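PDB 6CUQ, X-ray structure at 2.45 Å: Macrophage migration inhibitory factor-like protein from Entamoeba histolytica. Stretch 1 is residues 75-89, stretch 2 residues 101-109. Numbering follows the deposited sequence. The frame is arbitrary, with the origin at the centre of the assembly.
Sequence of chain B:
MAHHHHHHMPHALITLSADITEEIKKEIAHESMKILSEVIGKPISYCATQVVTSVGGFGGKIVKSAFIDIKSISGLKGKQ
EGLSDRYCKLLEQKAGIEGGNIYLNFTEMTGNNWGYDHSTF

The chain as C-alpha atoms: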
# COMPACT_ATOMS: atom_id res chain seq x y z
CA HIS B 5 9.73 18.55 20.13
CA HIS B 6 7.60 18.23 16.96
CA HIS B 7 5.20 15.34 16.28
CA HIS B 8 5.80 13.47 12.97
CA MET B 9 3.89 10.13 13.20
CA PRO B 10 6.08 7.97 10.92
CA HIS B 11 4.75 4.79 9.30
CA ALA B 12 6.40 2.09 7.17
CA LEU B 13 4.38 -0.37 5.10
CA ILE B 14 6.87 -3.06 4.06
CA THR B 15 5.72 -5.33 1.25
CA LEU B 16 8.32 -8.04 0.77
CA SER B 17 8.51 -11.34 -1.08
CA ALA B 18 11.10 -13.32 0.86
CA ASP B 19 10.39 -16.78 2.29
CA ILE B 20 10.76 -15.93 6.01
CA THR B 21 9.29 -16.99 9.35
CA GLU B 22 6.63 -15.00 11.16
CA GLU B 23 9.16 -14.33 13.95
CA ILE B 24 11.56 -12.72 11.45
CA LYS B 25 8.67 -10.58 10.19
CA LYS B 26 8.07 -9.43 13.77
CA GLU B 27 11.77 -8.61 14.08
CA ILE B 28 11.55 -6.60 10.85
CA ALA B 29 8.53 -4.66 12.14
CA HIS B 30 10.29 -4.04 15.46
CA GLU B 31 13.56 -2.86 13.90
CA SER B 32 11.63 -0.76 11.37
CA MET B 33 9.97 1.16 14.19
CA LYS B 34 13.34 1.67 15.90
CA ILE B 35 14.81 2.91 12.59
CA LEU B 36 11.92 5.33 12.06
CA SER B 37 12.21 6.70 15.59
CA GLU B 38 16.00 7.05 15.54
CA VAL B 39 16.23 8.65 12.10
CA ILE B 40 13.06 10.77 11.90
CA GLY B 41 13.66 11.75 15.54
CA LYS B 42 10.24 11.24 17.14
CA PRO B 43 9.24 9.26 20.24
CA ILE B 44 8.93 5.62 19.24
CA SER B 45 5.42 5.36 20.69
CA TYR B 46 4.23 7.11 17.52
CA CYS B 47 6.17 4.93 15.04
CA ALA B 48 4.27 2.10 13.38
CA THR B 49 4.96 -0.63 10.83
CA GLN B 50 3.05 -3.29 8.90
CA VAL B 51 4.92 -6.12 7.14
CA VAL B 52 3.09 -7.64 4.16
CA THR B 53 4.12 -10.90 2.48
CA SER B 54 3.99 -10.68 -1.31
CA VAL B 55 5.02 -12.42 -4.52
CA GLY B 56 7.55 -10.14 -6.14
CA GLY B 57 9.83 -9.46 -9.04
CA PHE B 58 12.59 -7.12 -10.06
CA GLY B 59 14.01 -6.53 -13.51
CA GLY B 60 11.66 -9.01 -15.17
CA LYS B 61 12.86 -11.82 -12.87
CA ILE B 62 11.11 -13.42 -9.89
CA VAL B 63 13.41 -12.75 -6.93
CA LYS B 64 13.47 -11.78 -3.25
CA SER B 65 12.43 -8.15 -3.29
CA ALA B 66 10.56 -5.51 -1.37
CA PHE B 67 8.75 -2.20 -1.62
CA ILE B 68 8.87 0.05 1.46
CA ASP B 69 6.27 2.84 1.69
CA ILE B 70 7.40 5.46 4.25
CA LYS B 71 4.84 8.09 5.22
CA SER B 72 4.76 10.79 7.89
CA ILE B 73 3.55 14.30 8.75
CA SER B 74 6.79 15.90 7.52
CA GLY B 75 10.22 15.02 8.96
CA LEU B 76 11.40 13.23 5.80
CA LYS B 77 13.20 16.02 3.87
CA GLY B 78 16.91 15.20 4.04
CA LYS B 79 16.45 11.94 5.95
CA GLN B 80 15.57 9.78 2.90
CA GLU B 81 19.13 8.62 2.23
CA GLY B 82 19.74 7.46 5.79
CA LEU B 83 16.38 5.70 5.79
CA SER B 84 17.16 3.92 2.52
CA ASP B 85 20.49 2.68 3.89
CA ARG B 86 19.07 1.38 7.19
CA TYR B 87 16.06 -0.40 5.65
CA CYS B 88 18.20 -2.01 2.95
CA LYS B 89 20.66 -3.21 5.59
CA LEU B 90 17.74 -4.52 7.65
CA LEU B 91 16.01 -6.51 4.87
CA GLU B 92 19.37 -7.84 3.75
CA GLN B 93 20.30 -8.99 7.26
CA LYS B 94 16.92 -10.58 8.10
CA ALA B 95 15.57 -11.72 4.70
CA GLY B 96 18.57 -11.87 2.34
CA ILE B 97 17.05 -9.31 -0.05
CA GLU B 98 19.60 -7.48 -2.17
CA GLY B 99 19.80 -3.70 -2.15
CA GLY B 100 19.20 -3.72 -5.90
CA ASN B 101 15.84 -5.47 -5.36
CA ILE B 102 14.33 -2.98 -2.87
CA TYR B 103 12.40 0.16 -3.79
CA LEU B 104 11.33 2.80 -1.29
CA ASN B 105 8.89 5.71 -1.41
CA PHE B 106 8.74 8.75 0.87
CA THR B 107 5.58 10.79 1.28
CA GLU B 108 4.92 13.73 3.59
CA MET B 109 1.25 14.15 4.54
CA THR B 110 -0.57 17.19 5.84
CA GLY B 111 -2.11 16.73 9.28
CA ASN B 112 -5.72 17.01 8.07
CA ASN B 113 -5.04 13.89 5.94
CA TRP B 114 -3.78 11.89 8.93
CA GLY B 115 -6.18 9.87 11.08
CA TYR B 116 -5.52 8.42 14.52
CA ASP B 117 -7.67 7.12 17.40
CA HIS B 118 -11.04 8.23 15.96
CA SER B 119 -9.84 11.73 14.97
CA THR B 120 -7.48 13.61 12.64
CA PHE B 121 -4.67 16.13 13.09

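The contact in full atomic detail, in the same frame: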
# COMPACT_ATOMS: atom_id res chain seq x y z
N GLY B 75 9.10 15.70 8.33
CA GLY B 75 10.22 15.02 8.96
C GLY B 75 11.02 14.12 8.04
O GLY B 75 11.93 13.44 8.51
N LEU B 76 10.70 14.09 6.74
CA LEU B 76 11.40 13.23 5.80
C LEU B 76 12.48 13.95 5.00
O LEU B 76 13.51 13.34 4.69
CB LEU B 76 10.40 12.61 4.82
CG LEU B 76 9.35 11.72 5.47
CD1 LEU B 76 8.34 11.18 4.47
CD2 LEU B 76 10.02 10.59 6.25
N LYS B 77 12.27 15.23 4.67
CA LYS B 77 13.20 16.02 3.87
C LYS B 77 14.63 15.92 4.41
O LYS B 77 14.90 16.35 5.53
CB LYS B 77 12.75 17.48 3.81
N GLY B 78 15.53 15.32 3.64
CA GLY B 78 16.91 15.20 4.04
C GLY B 78 17.25 13.90 4.74
O GLY B 78 18.44 13.56 4.85
N LYS B 79 16.25 13.19 5.25
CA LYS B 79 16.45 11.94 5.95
C LYS B 79 16.27 10.72 5.04
O LYS B 79 16.51 9.60 5.50
CB LYS B 79 15.49 11.86 7.15
N GLN B 80 15.88 10.91 3.77
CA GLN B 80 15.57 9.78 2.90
C GLN B 80 16.78 8.88 2.67
O GLN B 80 16.64 7.65 2.59
CB GLN B 80 15.01 10.25 1.56
CG GLN B 80 13.83 11.18 1.68
CD GLN B 80 14.24 12.63 1.55
OE1 GLN B 80 15.21 13.06 2.17
NE2 GLN B 80 13.49 13.39 0.76
N GLU B 81 17.97 9.46 2.48
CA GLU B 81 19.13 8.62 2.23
C GLU B 81 19.43 7.70 3.42
O GLU B 81 19.61 6.49 3.25
CB GLU B 81 20.34 9.46 1.88
CG GLU B 81 21.54 8.59 1.61
CD GLU B 81 22.46 9.17 0.57
OE1 GLU B 81 22.35 10.38 0.30
OE2 GLU B 81 23.25 8.39 -0.01
N GLY B 82 19.48 8.27 4.62
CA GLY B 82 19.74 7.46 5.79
C GLY B 82 18.69 6.38 5.98
O GLY B 82 19.00 5.26 6.39
N LEU B 83 17.43 6.71 5.69
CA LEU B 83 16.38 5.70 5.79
C LEU B 83 16.57 4.60 4.76
O LEU B 83 16.37 3.42 5.08
CB LEU B 83 15.02 6.36 5.66
CG LEU B 83 14.52 7.10 6.90
CD1 LEU B 83 13.33 7.93 6.52
CD2 LEU B 83 14.12 6.08 7.96
N SER B 84 16.94 4.95 3.53
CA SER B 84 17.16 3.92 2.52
C SER B 84 18.28 2.97 2.93
O SER B 84 18.17 1.75 2.77
CB SER B 84 17.46 4.56 1.16
OG SER B 84 16.49 5.54 0.85
N ASP B 85 19.36 3.52 3.49
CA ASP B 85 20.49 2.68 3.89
C ASP B 85 20.11 1.73 5.03
O ASP B 85 20.45 0.54 4.98
CB ASP B 85 21.68 3.56 4.27
CG ASP B 85 22.87 2.75 4.73
OD1 ASP B 85 23.33 2.93 5.89
OD2 ASP B 85 23.34 1.91 3.95
N ARG B 86 19.38 2.22 6.03
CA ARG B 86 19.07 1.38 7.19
C ARG B 86 18.06 0.29 6.84
O ARG B 86 18.18 -0.85 7.32
CB ARG B 86 18.60 2.24 8.35
CG ARG B 86 19.72 3.14 8.86
CD ARG B 86 19.58 3.50 10.31
NE ARG B 86 19.76 2.35 11.18
CZ ARG B 86 19.40 2.34 12.46
NH1 ARG B 86 18.84 3.42 12.99
NH2 ARG B 86 19.59 1.26 13.20
N TYR B 87 17.03 0.61 6.05
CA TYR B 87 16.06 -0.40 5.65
C TYR B 87 16.68 -1.46 4.74
O TYR B 87 16.33 -2.64 4.83
CB TYR B 87 14.86 0.24 4.96
CG TYR B 87 13.82 0.75 5.92
CD1 TYR B 87 13.06 -0.14 6.66
CD2 TYR B 87 13.60 2.12 6.09
CE1 TYR B 87 12.10 0.31 7.54
CE2 TYR B 87 12.64 2.58 6.97
CZ TYR B 87 11.90 1.66 7.69
OH TYR B 87 10.94 2.09 8.57
N CYS B 88 17.56 -1.04 3.82
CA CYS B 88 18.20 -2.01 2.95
C CYS B 88 19.13 -2.92 3.74
O CYS B 88 19.20 -4.13 3.48
CB CYS B 88 18.94 -1.30 1.81
SG CYS B 88 17.83 -0.60 0.56
N LYS B 89 19.82 -2.37 4.74
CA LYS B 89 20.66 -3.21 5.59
C LYS B 89 19.81 -4.15 6.43
O LYS B 89 20.19 -5.30 6.65
CB LYS B 89 21.55 -2.34 6.48
N ASN B 101 17.19 -4.94 -5.20
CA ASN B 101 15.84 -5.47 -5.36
C ASN B 101 14.88 -4.89 -4.32
O ASN B 101 13.88 -5.51 -3.96
CB ASN B 101 15.86 -7.00 -5.28
CG ASN B 101 16.65 -7.62 -6.40
OD1 ASN B 101 16.72 -7.07 -7.50
ND2 ASN B 101 17.24 -8.77 -6.14
N ILE B 102 15.18 -3.69 -3.82
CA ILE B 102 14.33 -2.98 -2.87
C ILE B 102 14.06 -1.58 -3.39
O ILE B 102 15.00 -0.84 -3.68
CB ILE B 102 14.97 -2.91 -1.47
CG1 ILE B 102 15.24 -4.31 -0.93
CG2 ILE B 102 14.12 -2.05 -0.54
CD1 ILE B 102 16.03 -4.35 0.34
N TYR B 103 12.79 -1.22 -3.51
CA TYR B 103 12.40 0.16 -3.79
C TYR B 103 11.74 0.77 -2.55
O TYR B 103 11.07 0.08 -1.78
CB TYR B 103 11.42 0.24 -4.96
CG TYR B 103 12.06 0.25 -6.33
CD1 TYR B 103 13.39 0.58 -6.50
CD2 TYR B 103 11.31 -0.06 -7.45
CE1 TYR B 103 13.96 0.59 -7.75
CE2 TYR B 103 11.86 -0.06 -8.70
CZ TYR B 103 13.19 0.26 -8.86
OH TYR B 103 13.73 0.26 -10.13
N LEU B 104 11.96 2.06 -2.37
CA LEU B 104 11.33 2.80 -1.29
C LEU B 104 10.66 4.05 -1.83
O LEU B 104 11.07 4.61 -2.86
CB LEU B 104 12.35 3.19 -0.23
CG LEU B 104 13.07 2.06 0.50
CD1 LEU B 104 14.40 1.75 -0.18
CD2 LEU B 104 13.27 2.45 1.97
N ASN B 105 9.62 4.48 -1.12
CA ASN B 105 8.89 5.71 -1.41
C ASN B 105 8.74 6.52 -0.13
O ASN B 105 8.50 5.96 0.95
CB ASN B 105 7.51 5.40 -2.00
CG ASN B 105 7.53 5.36 -3.52
OD1 ASN B 105 6.48 5.37 -4.17
ND2 ASN B 105 8.73 5.33 -4.10
N PHE B 106 8.86 7.83 -0.25
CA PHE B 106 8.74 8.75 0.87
C PHE B 106 7.67 9.78 0.56
O PHE B 106 7.69 10.40 -0.51
CB PHE B 106 10.08 9.43 1.16
CG PHE B 106 11.19 8.46 1.38
CD1 PHE B 106 11.42 7.91 2.63
CD2 PHE B 106 11.99 8.05 0.32
CE1 PHE B 106 12.43 7.00 2.83
CE2 PHE B 106 13.01 7.14 0.51
CZ PHE B 106 13.23 6.61 1.78
N THR B 107 6.75 9.96 1.50
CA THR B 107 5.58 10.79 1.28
C THR B 107 5.28 11.55 2.56
O THR B 107 5.04 10.95 3.61
CB THR B 107 4.39 9.93 0.85
OG1 THR B 107 4.76 9.10 -0.26
CG2 THR B 107 3.22 10.80 0.44
N GLU B 108 5.30 12.87 2.47
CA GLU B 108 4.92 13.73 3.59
C GLU B 108 3.45 14.11 3.46
O GLU B 108 3.02 14.62 2.41
CB GLU B 108 5.79 14.98 3.64
CG GLU B 108 7.27 14.71 3.95
CD GLU B 108 8.06 15.99 4.19
OE1 GLU B 108 7.55 17.08 3.88
OE2 GLU B 108 9.21 15.90 4.68
N MET B 109 2.69 13.91 4.53
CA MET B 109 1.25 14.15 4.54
C MET B 109 0.92 15.34 5.42
O MET B 109 1.57 15.56 6.45
CB MET B 109 0.49 12.92 5.06
CG MET B 109 0.89 11.60 4.43
SD MET B 109 0.12 11.35 2.82
CE MET B 109 -1.61 11.63 3.21

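Residues 80-89 form a helix that continues later in the chain, preceded by a loop, and residues 102-108 form a strand. The helix lies across the strand with their axes 9.8 Å apart at closest approach and their N-to-C directions 144° apart, nearer antiparallel than parallel. The register therefore runs in reverse: the CA of Leu76 is 6.9 Å from the CA of Glu108, the CA of Ser84 is 7.1 Å from the CA of Leu104, and the CA of Cys88 is 7.1 Å from the CA of Ile102. No backbone-to-backbone hydrogen bond joins the two; side chains fill the gap, and together the stretches bury 549 Å².

The strand presents alternate residues. Ile102, Leu104, Phe106 and Glu108 direct their CA-to-CB bonds toward the helix and its leading loop, whereas those of Tyr103 and Thr107 point away. On the helix, Gln80, Leu83, Ser84, Tyr87 and Cys88 make the contact, following the three- and four-residue spacing of a helical turn, while Glu81, Asp85 and Lys89 point away from the strand.

Phe106 has the largest area covered. Gln80 lies over one face of its ring, with CB of Gln80 3.9 Å from the ring centroid of Phe106 and 13° off the normal, a CH-pi contact that uses the aliphatic part of a polar side chain. The end of Gln80 leads away from the strand, where its OE1 accepts a weak hydrogen bond from Gly78 N (2.7 Å). Ser84 OG sits at the ring edge, 3.6 Å from Phe106 CZ; its hydroxyl is satisfied within the helix, Ser84 OG donating to Gln80 O at 2.7 Å, so a polar group can border the aromatic ring. Leu83 CB packs 3.9 Å from Phe106 CE1, and Leu76 CD1 lies 4.1 Å from Phe106 CB, carrying the apolar contact into the loop.

Farther along the helix the packing is apolar. Leu104 CD2 approaches Tyr87 CB at 4.0 Å and Ser84 CA at 4.2 Å, while Leu104 CD1 lies 4.2 Å from Cys88 SG. The same sulfur is 4.1 Å from Ile102 CG2, and Ile102 CD1 reaches Cys88 CA at 4.1 Å. These are van der Waals contacts between buried groups.

At the other end, polar chemistry takes over. Glu108, with an extended chi2 (t), brings one carboxylate oxygen to two successive backbone amides: Leu76 N and Lys77 N each donate to Glu108 OE2 at 3.1 Å, with N-H...O angles of 145° and 147°. The negatively charged oxygen thus ties the loop to the end of the strand. Leu76 also turns inward, placing its CD1 3.4 Å from Thr107 O. Behind this anchor, Lys79 N donates to Leu76 O at 2.8 Å, closing the turn that leads into the helix. Gly75 and Gly78 have positive phi values of 92° and 93°, at which a CB would jam against the preceding carbonyl oxygen.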